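Local coordinates for ylmH (Streptococcus pneumoniae, PDB 2FPH), which probably takes part in cell division and binds RNA or another nucleic acid through a domain of the RRM clan, at residues Q88-S93 and V153-R158. Residues are numbered along the deposited sequence; the frame is centred on the assembly and turned at random. Where two conformers were deposited one is given.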
loop_
_atom_site.group_PDB
_atom_site.type_symbol
_atom_site.label_atom_id
_atom_site.label_comp_id
_atom_site.label_asym_id
_atom_site.label_seq_id
_atom_site.Cartn_x
_atom_site.Cartn_y
_atom_site.Cartn_z
ATOM N N GLN A 88 -0.813 1.833 11.518
ATOM C CA GLN A 88 -1.737 2.366 12.515
ATOM C C GLN A 88 -2.388 1.228 13.268
ATOM O O GLN A 88 -3.007 0.350 12.671
ATOM C CB GLN A 88 -2.838 3.235 11.848
ATOM C CG GLN A 88 -2.289 4.472 11.149
ATOM C CD GLN A 88 -1.727 5.486 12.116
ATOM O OE1 GLN A 88 -2.430 5.953 13.032
ATOM N NE2 GLN A 88 -0.460 5.866 11.908
ATOM N N GLU A 89 -2.241 1.271 14.595
ATOM C CA GLU A 89 -3.035 0.420 15.469
ATOM C C GLU A 89 -4.433 0.974 15.595
ATOM O O GLU A 89 -4.623 2.177 15.811
ATOM C CB GLU A 89 -2.458 0.375 16.873
ATOM C CG GLU A 89 -3.140 -0.684 17.712
ATOM C CD GLU A 89 -2.394 -1.997 17.769
ATOM O OE1 GLU A 89 -1.168 -2.022 17.503
ATOM O OE2 GLU A 89 -3.057 -2.998 18.123
ATOM N N ILE A 90 -5.408 0.083 15.478
ATOM C CA ILE A 90 -6.825 0.451 15.606
ATOM C C ILE A 90 -7.137 0.125 17.049
ATOM O O ILE A 90 -7.459 -1.023 17.356
ATOM C CB ILE A 90 -7.723 -0.327 14.628
ATOM C CG1 ILE A 90 -7.333 -0.024 13.167
ATOM C CG2 ILE A 90 -9.181 0.088 14.791
ATOM C CD1 ILE A 90 -8.035 -0.836 12.091
ATOM N N VAL A 91 -6.945 1.125 17.917
ATOM C CA VAL A 91 -7.116 0.989 19.360
ATOM C C VAL A 91 -8.621 0.958 19.721
ATOM O O VAL A 91 -9.356 1.926 19.542
ATOM C CB VAL A 91 -6.340 2.077 20.194
ATOM C CG1 VAL A 91 -6.486 1.831 21.667
ATOM C CG2 VAL A 91 -4.817 2.057 19.830
ATOM N N TYR A 92 -8.958 -0.187 20.303
ATOM C CA TYR A 92 -10.247 -0.795 20.465
ATOM C C TYR A 92 -10.852 -1.621 19.321
ATOM O O TYR A 92 -11.935 -1.306 18.830
ATOM C CB TYR A 92 -11.243 0.108 21.092
ATOM C CG TYR A 92 -11.815 -0.611 22.291
ATOM C CD1 TYR A 92 -11.061 -0.770 23.421
ATOM C CD2 TYR A 92 -13.086 -1.185 22.251
ATOM C CE1 TYR A 92 -11.535 -1.425 24.500
ATOM C CE2 TYR A 92 -13.603 -1.838 23.364
ATOM C CZ TYR A 92 -12.811 -1.952 24.476
ATOM O OH TYR A 92 -13.280 -2.578 25.567
ATOM N N SER A 93 -10.109 -2.663 18.936
ATOM C CA SER A 93 -10.594 -3.817 18.169
ATOM C C SER A 93 -11.186 -3.464 16.812
ATOM O O SER A 93 -11.190 -2.305 16.383
ATOM C CB SER A 93 -11.621 -4.677 18.969
ATOM O OG SER A 93 -12.183 -3.793 19.934
ATOM N N VAL A 153 -13.277 3.719 17.860
ATOM C CA VAL A 153 -11.878 3.340 17.684
ATOM C C VAL A 153 -10.998 4.599 17.631
ATOM O O VAL A 153 -11.489 5.686 17.324
ATOM C CB VAL A 153 -11.667 2.461 16.415
ATOM C CG1 VAL A 153 -12.586 1.263 16.464
ATOM C CG2 VAL A 153 -11.919 3.208 15.137
ATOM N N SER A 154 -9.715 4.413 17.935
ATOM C CA SER A 154 -8.694 5.451 17.791
ATOM C C SER A 154 -7.454 4.920 17.113
ATOM O O SER A 154 -6.870 3.984 17.581
ATOM C CB SER A 154 -8.302 5.980 19.189
ATOM O OG SER A 154 -7.284 6.978 19.117
ATOM N N LEU A 155 -7.021 5.536 16.015
ATOM C CA LEU A 155 -5.812 5.097 15.323
ATOM C C LEU A 155 -4.560 5.745 15.910
ATOM O O LEU A 155 -4.524 6.967 16.036
ATOM C CB LEU A 155 -5.876 5.479 13.855
ATOM C CG LEU A 155 -6.671 4.641 12.875
ATOM C CD1 LEU A 155 -6.466 5.159 11.489
ATOM C CD2 LEU A 155 -6.287 3.216 12.867
ATOM N N GLU A 156 -3.554 4.930 16.234
ATOM C CA GLU A 156 -2.242 5.397 16.693
ATOM C C GLU A 156 -1.105 4.768 15.904
ATOM O O GLU A 156 -1.165 3.588 15.610
ATOM C CB GLU A 156 -2.064 4.976 18.138
ATOM C CG GLU A 156 -3.013 5.681 19.109
ATOM C CD GLU A 156 -2.898 5.138 20.509
ATOM O OE1 GLU A 156 -1.905 4.442 20.823
ATOM O OE2 GLU A 156 -3.814 5.387 21.297
ATOM N N GLU A 157 -0.063 5.560 15.631
ATOM C CA GLU A 157 1.220 5.096 15.044
ATOM C C GLU A 157 1.871 3.973 15.874
ATOM O O GLU A 157 1.999 4.099 17.111
ATOM C CB GLU A 157 2.214 6.269 15.016
ATOM C CG GLU A 157 2.587 6.917 13.677
ATOM C CD GLU A 157 3.547 6.105 12.813
ATOM O OE1 GLU A 157 4.021 5.026 13.254
ATOM O OE2 GLU A 157 3.802 6.546 11.663
ATOM N N ARG A 158 2.264 2.889 15.227
ATOM C CA ARG A 158 3.095 1.826 15.804
ATOM C C ARG A 158 4.306 1.524 14.896
ATOM O O ARG A 158 4.155 1.521 13.677
ATOM C CB ARG A 158 2.325 0.515 15.878
ATOM C CG ARG A 158 1.126 0.508 16.769
ATOM C CD ARG A 158 1.487 0.447 18.217
ATOM N NE ARG A 158 0.829 1.522 18.931
ATOM C CZ ARG A 158 -0.178 1.377 19.767
ATOM N NH1 ARG A 158 -0.682 0.186 20.073
ATOM N NH2 ARG A 158 -0.678 2.457 20.321
#
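Glu-89 and Glu-156 form a hydrogen-bonded pair between antiparallel strands, with Glu-89 N 2.7 Å from Glu-156 O and Glu-156 N 3.0 Å from Glu-89 O. Val-91 and Ser-154 make the second such pair, and Leu-155 CA leans a C-H on Glu-89 O. The side chain of Glu-89 leaves on the face shared with Val-91, Ser-154 and Glu-156, where Arg-158 crosses it, meeting atoms from CB to OE1. Its CB packs against Arg-158 CG at 3.6 Å and also sits over one face of the guanidinium, nearer the rim of the group than its centre. CG, anti to the backbone N (chi1 -170°), lies 3.5 Å from Arg-158 NH1. The chain then bends at chi2, and OE1 ends 3.4 Å from that same NH1 in a long salt bridge, the carboxylate and guanidinium planes 31° apart. OE1 also accepts a hydrogen bond from Gln-130, so the carboxylate ties Arg-158 to the next strand. Beside them, Val-91 CG2 rests on the carboxylate carbon of Glu-156.

On the opposite face Ile-90 and Leu-155 run alongside each other in the same direction, with CG1 and CD2 tightly packed at 3.4 Å, while Ile-90 CG2 touches Val-153 CB at 3.8 Å. Gln-88 sets its CB against Leu-155 CD2, and its amide is held by Gln-142 and Ser-86. Strands 85-91 and 151-157 are thus neighbours inside the antiparallel sheet of the putative RNA-binding domain: strand 130-134 flanks the first, strand 147-148 the second, and helix 138-144 packs on the Gln-88 and Leu-155 face through Leu-138, Phe-141 and Gln-142.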